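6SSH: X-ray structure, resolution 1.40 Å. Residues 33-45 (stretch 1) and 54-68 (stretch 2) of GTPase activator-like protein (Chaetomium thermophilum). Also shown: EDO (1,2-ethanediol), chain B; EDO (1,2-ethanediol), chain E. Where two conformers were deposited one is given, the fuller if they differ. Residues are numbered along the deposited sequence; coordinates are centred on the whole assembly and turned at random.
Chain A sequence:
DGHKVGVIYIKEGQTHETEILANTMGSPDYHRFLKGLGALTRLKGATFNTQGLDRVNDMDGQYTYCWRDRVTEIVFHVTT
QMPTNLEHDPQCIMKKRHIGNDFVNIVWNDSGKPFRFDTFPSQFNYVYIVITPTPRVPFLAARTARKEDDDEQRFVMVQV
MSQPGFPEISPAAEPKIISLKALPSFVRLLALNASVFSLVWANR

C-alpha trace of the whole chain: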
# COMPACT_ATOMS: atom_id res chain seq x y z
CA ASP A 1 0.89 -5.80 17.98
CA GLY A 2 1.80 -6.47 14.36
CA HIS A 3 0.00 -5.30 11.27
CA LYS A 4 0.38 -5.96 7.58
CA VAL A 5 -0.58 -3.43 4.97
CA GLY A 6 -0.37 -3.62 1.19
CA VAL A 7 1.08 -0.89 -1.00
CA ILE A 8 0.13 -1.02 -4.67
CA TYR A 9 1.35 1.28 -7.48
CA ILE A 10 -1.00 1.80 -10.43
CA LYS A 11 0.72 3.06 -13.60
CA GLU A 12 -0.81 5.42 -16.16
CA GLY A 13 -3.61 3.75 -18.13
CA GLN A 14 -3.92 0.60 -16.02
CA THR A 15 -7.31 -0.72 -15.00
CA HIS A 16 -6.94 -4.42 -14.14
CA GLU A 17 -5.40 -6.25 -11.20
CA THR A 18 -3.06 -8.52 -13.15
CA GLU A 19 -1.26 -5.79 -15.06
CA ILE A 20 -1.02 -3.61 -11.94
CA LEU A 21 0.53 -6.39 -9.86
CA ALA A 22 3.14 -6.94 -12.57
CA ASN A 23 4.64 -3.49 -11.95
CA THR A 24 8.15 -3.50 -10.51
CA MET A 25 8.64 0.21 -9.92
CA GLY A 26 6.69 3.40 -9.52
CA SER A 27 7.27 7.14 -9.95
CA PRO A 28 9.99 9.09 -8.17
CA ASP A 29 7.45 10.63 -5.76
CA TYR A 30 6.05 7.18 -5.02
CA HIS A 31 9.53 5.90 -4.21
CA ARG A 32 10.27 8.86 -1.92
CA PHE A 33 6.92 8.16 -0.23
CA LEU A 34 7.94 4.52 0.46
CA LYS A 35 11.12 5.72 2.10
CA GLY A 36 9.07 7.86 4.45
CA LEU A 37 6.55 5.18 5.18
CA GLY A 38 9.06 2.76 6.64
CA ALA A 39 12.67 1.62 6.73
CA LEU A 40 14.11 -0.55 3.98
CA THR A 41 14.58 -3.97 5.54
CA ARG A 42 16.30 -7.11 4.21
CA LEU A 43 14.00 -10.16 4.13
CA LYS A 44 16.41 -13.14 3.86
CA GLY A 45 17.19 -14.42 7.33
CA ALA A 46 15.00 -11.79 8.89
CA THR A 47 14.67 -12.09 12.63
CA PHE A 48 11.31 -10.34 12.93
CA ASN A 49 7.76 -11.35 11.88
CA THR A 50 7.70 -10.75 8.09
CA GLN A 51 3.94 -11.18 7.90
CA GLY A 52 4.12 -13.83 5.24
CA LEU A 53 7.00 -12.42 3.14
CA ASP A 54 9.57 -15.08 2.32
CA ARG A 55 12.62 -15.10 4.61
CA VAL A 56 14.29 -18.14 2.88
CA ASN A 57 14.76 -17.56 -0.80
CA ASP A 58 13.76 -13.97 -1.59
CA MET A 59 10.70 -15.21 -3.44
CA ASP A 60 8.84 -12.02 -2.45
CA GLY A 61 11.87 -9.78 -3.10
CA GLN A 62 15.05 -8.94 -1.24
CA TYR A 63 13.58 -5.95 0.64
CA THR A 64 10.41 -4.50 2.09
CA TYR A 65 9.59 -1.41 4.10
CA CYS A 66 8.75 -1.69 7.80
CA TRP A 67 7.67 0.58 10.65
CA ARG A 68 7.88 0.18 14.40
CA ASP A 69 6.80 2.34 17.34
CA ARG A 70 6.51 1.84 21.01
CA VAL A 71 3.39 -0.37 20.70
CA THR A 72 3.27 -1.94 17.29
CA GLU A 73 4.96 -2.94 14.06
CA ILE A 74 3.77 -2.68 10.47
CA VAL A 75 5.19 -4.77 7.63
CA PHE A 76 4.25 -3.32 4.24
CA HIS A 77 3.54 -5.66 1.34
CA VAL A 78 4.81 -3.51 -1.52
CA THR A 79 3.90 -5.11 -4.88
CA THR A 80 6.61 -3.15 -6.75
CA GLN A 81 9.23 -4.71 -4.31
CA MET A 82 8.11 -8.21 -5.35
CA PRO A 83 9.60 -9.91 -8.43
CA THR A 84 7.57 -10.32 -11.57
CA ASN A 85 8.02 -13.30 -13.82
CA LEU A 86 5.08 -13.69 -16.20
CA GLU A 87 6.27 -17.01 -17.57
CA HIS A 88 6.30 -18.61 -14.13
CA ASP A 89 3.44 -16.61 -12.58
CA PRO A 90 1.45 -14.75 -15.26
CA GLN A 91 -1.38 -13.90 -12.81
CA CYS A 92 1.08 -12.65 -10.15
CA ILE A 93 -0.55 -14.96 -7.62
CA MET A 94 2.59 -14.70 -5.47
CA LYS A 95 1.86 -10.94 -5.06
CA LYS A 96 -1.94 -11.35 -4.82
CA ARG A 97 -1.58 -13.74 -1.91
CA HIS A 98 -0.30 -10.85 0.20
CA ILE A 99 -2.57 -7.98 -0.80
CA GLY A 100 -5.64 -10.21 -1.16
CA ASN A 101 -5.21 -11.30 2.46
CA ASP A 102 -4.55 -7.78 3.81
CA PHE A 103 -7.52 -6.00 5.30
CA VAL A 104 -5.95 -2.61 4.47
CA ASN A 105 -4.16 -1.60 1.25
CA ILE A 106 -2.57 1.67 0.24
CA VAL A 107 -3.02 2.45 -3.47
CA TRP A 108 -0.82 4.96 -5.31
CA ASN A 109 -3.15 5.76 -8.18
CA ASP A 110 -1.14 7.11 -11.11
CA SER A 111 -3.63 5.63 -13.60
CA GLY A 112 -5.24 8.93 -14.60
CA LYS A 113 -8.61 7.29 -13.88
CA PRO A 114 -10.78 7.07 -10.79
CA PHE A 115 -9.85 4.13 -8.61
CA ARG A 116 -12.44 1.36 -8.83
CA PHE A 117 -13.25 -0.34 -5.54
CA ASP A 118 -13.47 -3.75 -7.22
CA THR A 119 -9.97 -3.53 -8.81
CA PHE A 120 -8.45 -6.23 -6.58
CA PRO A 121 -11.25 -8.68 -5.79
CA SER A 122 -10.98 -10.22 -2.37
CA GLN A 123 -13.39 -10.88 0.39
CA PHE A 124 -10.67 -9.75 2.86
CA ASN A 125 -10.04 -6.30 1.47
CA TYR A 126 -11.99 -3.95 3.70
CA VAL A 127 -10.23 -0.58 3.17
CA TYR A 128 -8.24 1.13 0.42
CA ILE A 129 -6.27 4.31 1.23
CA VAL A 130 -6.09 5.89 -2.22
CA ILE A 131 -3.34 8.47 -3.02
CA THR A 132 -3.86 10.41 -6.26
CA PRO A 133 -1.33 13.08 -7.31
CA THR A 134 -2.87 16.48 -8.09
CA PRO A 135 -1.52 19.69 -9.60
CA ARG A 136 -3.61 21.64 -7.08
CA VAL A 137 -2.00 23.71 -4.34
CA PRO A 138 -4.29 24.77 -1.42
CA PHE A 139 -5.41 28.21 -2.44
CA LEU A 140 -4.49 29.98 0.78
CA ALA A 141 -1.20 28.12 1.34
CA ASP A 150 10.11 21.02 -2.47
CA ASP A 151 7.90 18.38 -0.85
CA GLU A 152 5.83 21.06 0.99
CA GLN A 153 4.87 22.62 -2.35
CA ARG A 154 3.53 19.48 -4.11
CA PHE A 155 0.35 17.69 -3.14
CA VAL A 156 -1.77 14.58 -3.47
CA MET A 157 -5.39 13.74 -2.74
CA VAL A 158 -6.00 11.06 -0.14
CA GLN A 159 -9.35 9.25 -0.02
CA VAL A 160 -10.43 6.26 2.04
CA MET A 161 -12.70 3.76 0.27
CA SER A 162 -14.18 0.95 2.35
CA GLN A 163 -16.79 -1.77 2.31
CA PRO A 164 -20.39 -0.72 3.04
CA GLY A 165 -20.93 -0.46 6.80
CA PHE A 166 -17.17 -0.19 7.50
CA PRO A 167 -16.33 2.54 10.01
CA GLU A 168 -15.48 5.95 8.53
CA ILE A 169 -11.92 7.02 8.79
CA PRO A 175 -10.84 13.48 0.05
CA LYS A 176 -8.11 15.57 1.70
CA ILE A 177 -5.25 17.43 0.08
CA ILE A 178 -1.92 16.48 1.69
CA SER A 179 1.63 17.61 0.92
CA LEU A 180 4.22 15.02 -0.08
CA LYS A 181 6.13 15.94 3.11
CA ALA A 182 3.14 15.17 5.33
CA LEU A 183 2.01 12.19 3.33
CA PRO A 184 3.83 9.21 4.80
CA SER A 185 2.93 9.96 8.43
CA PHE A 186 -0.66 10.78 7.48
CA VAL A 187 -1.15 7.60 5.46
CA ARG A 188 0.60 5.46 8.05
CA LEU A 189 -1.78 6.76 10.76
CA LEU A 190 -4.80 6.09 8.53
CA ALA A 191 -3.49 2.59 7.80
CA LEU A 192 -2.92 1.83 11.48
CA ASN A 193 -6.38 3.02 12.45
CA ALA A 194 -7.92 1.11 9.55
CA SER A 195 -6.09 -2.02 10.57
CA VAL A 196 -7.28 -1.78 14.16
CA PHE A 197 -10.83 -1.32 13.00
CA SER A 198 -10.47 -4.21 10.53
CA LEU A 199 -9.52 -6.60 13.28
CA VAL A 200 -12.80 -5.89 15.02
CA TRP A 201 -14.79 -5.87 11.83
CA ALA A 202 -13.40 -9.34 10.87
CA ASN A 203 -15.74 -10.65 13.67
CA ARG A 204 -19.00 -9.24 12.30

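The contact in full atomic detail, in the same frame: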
# COMPACT_ATOMS: atom_id res chain seq x y z
N PHE A 33 7.98 8.44 -1.19
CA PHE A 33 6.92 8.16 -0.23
C PHE A 33 7.21 6.84 0.49
O PHE A 33 7.11 6.78 1.71
CB PHE A 33 5.57 8.10 -0.95
CG PHE A 33 4.49 7.36 -0.22
CD1 PHE A 33 3.85 7.95 0.85
CD2 PHE A 33 4.08 6.08 -0.61
CE1 PHE A 33 2.89 7.28 1.54
CE2 PHE A 33 3.08 5.44 0.10
CZ PHE A 33 2.49 6.05 1.13
N LEU A 34 7.59 5.77 -0.23
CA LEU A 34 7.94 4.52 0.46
C LEU A 34 9.02 4.68 1.51
O LEU A 34 8.91 4.15 2.62
CB LEU A 34 8.46 3.51 -0.57
CG LEU A 34 7.41 2.94 -1.55
CD1 LEU A 34 8.14 1.95 -2.46
CD2 LEU A 34 6.27 2.29 -0.84
N LYS A 35 10.01 5.51 1.20
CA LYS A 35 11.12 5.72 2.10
C LYS A 35 10.69 6.47 3.33
O LYS A 35 11.34 6.37 4.37
CB LYS A 35 12.24 6.46 1.37
CG LYS A 35 12.91 5.62 0.34
CD LYS A 35 13.99 6.41 -0.41
CE LYS A 35 14.44 5.69 -1.66
NZ LYS A 35 15.60 6.39 -2.31
N GLY A 36 9.61 7.25 3.25
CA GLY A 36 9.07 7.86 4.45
C GLY A 36 8.11 7.01 5.24
O GLY A 36 7.90 7.18 6.46
N LEU A 37 7.53 6.02 4.58
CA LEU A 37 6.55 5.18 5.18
C LEU A 37 7.19 4.21 6.13
O LEU A 37 6.66 3.93 7.20
CB LEU A 37 5.88 4.39 4.05
CG LEU A 37 4.60 3.72 4.34
CD1 LEU A 37 3.49 4.71 4.79
CD2 LEU A 37 4.18 2.99 3.06
N GLY A 38 8.37 3.69 5.78
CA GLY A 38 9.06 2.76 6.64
C GLY A 38 10.52 2.66 6.26
O GLY A 38 10.99 3.33 5.33
N ALA A 39 11.25 1.86 7.03
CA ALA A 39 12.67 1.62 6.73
C ALA A 39 12.82 0.43 5.79
O ALA A 39 12.16 -0.58 5.94
CB ALA A 39 13.43 1.35 7.95
N LEU A 40 13.77 0.57 4.88
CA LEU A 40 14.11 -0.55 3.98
C LEU A 40 14.76 -1.67 4.80
O LEU A 40 15.71 -1.42 5.56
CB LEU A 40 15.07 -0.02 2.93
CG LEU A 40 15.31 -1.03 1.80
CD1 LEU A 40 14.19 -1.12 0.85
CD2 LEU A 40 16.64 -0.71 1.07
N THR A 41 14.22 -2.87 4.68
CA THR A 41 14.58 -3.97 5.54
C THR A 41 14.81 -5.23 4.71
O THR A 41 13.97 -5.57 3.86
CB THR A 41 13.50 -4.16 6.59
OG1 THR A 41 13.32 -2.91 7.27
CG2 THR A 41 13.89 -5.17 7.64
N ARG A 42 15.95 -5.89 4.93
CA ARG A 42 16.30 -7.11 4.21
C ARG A 42 15.45 -8.28 4.70
O ARG A 42 15.30 -8.51 5.90
CB ARG A 42 17.80 -7.41 4.42
CG ARG A 42 18.33 -8.57 3.59
CD ARG A 42 18.57 -8.17 2.09
NE ARG A 42 19.12 -9.30 1.32
CZ ARG A 42 18.36 -10.33 0.91
NH1 ARG A 42 17.03 -10.40 1.09
NH2 ARG A 42 18.99 -11.33 0.27
N LEU A 43 14.91 -9.06 3.76
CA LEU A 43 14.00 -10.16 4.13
C LEU A 43 14.69 -11.52 4.40
O LEU A 43 14.25 -12.26 5.26
CB LEU A 43 12.93 -10.35 3.06
CG LEU A 43 11.87 -9.24 3.10
CD1 LEU A 43 11.04 -9.31 1.85
CD2 LEU A 43 10.98 -9.42 4.35
N LYS A 44 15.79 -11.83 3.70
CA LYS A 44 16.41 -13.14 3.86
C LYS A 44 17.02 -13.24 5.22
O LYS A 44 17.83 -12.41 5.60
CB LYS A 44 17.44 -13.39 2.77
CG LYS A 44 18.05 -14.78 2.89
CD LYS A 44 19.12 -15.06 1.84
CE LYS A 44 18.46 -15.38 0.52
NZ LYS A 44 19.55 -15.77 -0.48
N GLY A 45 16.68 -14.29 5.98
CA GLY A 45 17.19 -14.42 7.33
C GLY A 45 16.63 -13.46 8.34
O GLY A 45 17.16 -13.35 9.45
N ASP A 54 8.57 -14.03 2.25
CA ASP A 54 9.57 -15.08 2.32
C ASP A 54 10.86 -14.59 2.95
O ASP A 54 11.47 -13.63 2.50
CB ASP A 54 9.87 -15.57 0.90
CG ASP A 54 10.86 -16.78 0.86
OD1 ASP A 54 10.93 -17.54 1.80
OD2 ASP A 54 11.46 -16.86 -0.20
N ARG A 55 11.33 -15.33 3.95
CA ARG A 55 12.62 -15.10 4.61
C ARG A 55 13.69 -16.12 4.17
O ARG A 55 14.83 -16.09 4.64
CB ARG A 55 12.42 -15.04 6.13
CG ARG A 55 12.18 -16.37 6.81
CD ARG A 55 11.90 -16.19 8.28
NE ARG A 55 13.10 -15.77 8.99
CZ ARG A 55 14.16 -16.54 9.21
NH1 ARG A 55 14.14 -17.81 8.84
NH2 ARG A 55 15.20 -16.07 9.85
N VAL A 56 13.35 -17.04 3.28
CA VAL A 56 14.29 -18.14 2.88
C VAL A 56 14.99 -17.88 1.58
O VAL A 56 16.21 -17.96 1.49
CB VAL A 56 13.51 -19.48 2.81
CG1 VAL A 56 14.46 -20.64 2.48
CG2 VAL A 56 12.90 -19.74 4.11
N ASN A 57 14.23 -17.61 0.52
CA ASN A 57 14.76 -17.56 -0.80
C ASN A 57 14.47 -16.33 -1.59
O ASN A 57 14.61 -16.32 -2.81
CB ASN A 57 14.24 -18.75 -1.69
CG ASN A 57 14.43 -20.13 -1.08
OD1 ASN A 57 15.56 -20.60 -0.95
ND2 ASN A 57 13.33 -20.81 -0.78
N ASP A 58 14.04 -15.25 -0.92
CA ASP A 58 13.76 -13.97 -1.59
C ASP A 58 12.68 -14.10 -2.66
O ASP A 58 12.63 -13.30 -3.57
CB ASP A 58 15.00 -13.30 -2.16
CG ASP A 58 15.99 -12.85 -1.11
OD1 ASP A 58 15.54 -12.48 0.01
OD2 ASP A 58 17.24 -12.83 -1.40
N MET A 59 11.76 -15.02 -2.47
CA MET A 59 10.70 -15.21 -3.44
C MET A 59 9.81 -13.97 -3.57
O MET A 59 9.26 -13.70 -4.65
CB MET A 59 9.84 -16.40 -2.99
CG MET A 59 8.67 -16.62 -3.96
SD MET A 59 7.76 -18.11 -3.46
CE MET A 59 6.87 -17.65 -2.04
N ASP A 60 9.66 -13.22 -2.46
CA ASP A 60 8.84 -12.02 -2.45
C ASP A 60 9.72 -10.76 -2.57
O ASP A 60 9.22 -9.65 -2.30
CB ASP A 60 8.02 -11.97 -1.18
CG ASP A 60 7.04 -13.11 -1.11
OD1 ASP A 60 6.32 -13.36 -2.12
OD2 ASP A 60 6.99 -13.82 -0.12
N GLY A 61 10.97 -10.90 -2.99
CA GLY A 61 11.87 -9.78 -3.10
C GLY A 61 12.91 -9.80 -2.00
O GLY A 61 12.70 -10.42 -0.98
N GLN A 62 13.98 -9.06 -2.23
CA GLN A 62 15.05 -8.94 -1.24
C GLN A 62 14.71 -8.00 -0.09
O GLN A 62 15.21 -8.19 1.03
CB GLN A 62 16.37 -8.55 -1.90
CG GLN A 62 16.87 -9.58 -2.89
CD GLN A 62 18.07 -9.10 -3.61
OE1 GLN A 62 18.66 -8.07 -3.26
NE2 GLN A 62 18.46 -9.83 -4.65
N TYR A 63 13.87 -7.01 -0.33
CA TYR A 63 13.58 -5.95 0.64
C TYR A 63 12.10 -5.63 0.75
O TYR A 63 11.38 -5.75 -0.21
CB TYR A 63 14.31 -4.67 0.27
CG TYR A 63 15.79 -4.78 0.37
CD1 TYR A 63 16.56 -5.12 -0.76
CD2 TYR A 63 16.48 -4.57 1.57
CE1 TYR A 63 17.94 -5.28 -0.69
CE2 TYR A 63 17.86 -4.70 1.64
CZ TYR A 63 18.57 -5.06 0.53
OH TYR A 63 19.94 -5.18 0.59
N THR A 64 11.68 -5.20 1.94
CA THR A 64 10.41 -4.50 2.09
C THR A 64 10.66 -3.25 2.94
O THR A 64 11.80 -2.93 3.25
CB THR A 64 9.36 -5.42 2.64
OG1 THR A 64 8.12 -4.74 2.40
CG2 THR A 64 9.53 -5.75 4.08
N TYR A 65 9.58 -2.55 3.22
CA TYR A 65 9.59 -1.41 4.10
C TYR A 65 8.81 -1.76 5.36
O TYR A 65 7.74 -2.38 5.28
CB TYR A 65 8.98 -0.17 3.39
CG TYR A 65 9.86 0.36 2.29
CD1 TYR A 65 9.76 -0.16 1.00
CD2 TYR A 65 10.83 1.32 2.53
CE1 TYR A 65 10.60 0.28 0.02
CE2 TYR A 65 11.66 1.79 1.56
CZ TYR A 65 11.52 1.26 0.28
OH TYR A 65 12.37 1.75 -0.70
N CYS A 66 9.34 -1.33 6.51
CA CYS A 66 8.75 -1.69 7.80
C CYS A 66 8.77 -0.49 8.74
O CYS A 66 9.69 0.31 8.75
CB CYS A 66 9.54 -2.83 8.47
SG CYS A 66 9.60 -4.33 7.50
N TRP A 67 7.78 -0.47 9.63
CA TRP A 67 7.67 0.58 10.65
C TRP A 67 7.51 -0.01 12.01
O TRP A 67 6.81 -0.99 12.16
CB TRP A 67 6.44 1.44 10.35
CG TRP A 67 6.05 2.34 11.45
CD1 TRP A 67 5.15 2.08 12.47
CD2 TRP A 67 6.55 3.60 11.66
NE1 TRP A 67 5.07 3.15 13.30
CE2 TRP A 67 5.92 4.11 12.82
CE3 TRP A 67 7.44 4.40 10.97
CZ2 TRP A 67 6.17 5.40 13.33
CZ3 TRP A 67 7.68 5.69 11.47
CH2 TRP A 67 7.07 6.17 12.64
N ARG A 68 8.07 0.63 13.04
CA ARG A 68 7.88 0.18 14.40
C ARG A 68 7.75 1.39 15.31
O ARG A 68 8.39 2.44 15.07
CB ARG A 68 9.14 -0.58 14.88
CG ARG A 68 9.18 -1.07 16.27
CD ARG A 68 10.42 -2.00 16.42
NE ARG A 68 10.79 -2.25 17.81
CZ ARG A 68 11.90 -2.85 18.18
NH1 ARG A 68 12.80 -3.24 17.28
NH2 ARG A 68 12.13 -3.04 19.47
C1 EDO B . 13.76 -6.72 -5.24
O1 EDO B . 14.46 -7.92 -4.81
C2 EDO B . 13.56 -5.75 -4.08
O2 EDO B . 12.73 -6.29 -3.07
C1 EDO E . 14.40 -0.03 -3.47
O1 EDO E . 13.00 0.21 -3.15
C2 EDO E . 15.12 -1.22 -2.79
O2 EDO E . 14.54 -2.50 -3.09

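The most distinctive feature of this contact is a row of alternating aliphatic and aromatic groups on one face of a short antiparallel ladder. Leu40 lies between two tyrosines: its CD2 sits 4.3 Å from the centroid of the Tyr63 ring, 26° off the normal, and its CD1 sits 4.0 Å from the centroid of the Tyr65 ring, 27° off the normal. Each ring is covered on its opposite face as well. Leu34 CB, from the helix, is 4.0 Å from the Tyr65 centroid at 15° off the normal, while Arg42 CD packs 3.5 Å from Tyr63 CZ. The order is therefore Leu34, Tyr65, Leu40, Tyr63, Arg42. Any cation-pi term at the last step is weak at most, since Arg42 CZ is 5.6 Å from the Tyr63 centroid.

The backbone ladder sets this spacing. Ala39 pairs with Cys66 through Ala39 N to Cys66 O (2.8 Å) and Cys66 N to Ala39 O (3.0 Å). Thr41 pairs with Thr64 in the same way, through Thr41 N to Thr64 O (2.8 Å) and Thr64 N to Thr41 O (3.0 Å), with N-H...O angles of 147-158° over the four bonds. Leu40 with Tyr65 and Arg42 with Tyr63 form the non-hydrogen-bonded pairs, both with CA-CA distances of 4.6 Å, which places all four side chains on the same face. Ala39, Thr41, Thr64 and Cys66 occupy the other.

Where the helix gives way to the strand, Gly38 fits closely against its neighbour: an ideal CB there would lie only 2.7 Å from Cys66 O, a clash that glycine avoids.

Beyond the ladder, Leu43 N donates to Gln62 O (2.9 Å, 165°). The same carbonyl accepts a more bent bond from Arg42 NH1 to Gln62 O (2.9 Å, 137°). Arg42 also makes a two-pronged salt bridge, with NH1 to Asp58 OD1 and NH2 to Asp58 OD2 both at 2.8 Å; OD1 lies near the guanidinium plane, and Gln62 CB covers one face of the group. Lys44 adds only a long salt bridge, with NZ 3.9 Å from Asp58 OD2.

Asp54 braces the loop presenting Asp58: its OD1 accepts from Val56 N (2.9 Å), and its OD2 accepts from Asn57 N (3.0 Å) and Met59 N (2.9 Å). Leu43, whose CA-to-CB bond points toward stretch 2, brings CD1 within 3.5 Å of Gly61 O and CD2 within 4.0 Å of Thr64 CG2. A final backbone bond, Gly45 N to Arg55 O (2.9 Å, 169°), ties down the end of stretch 1.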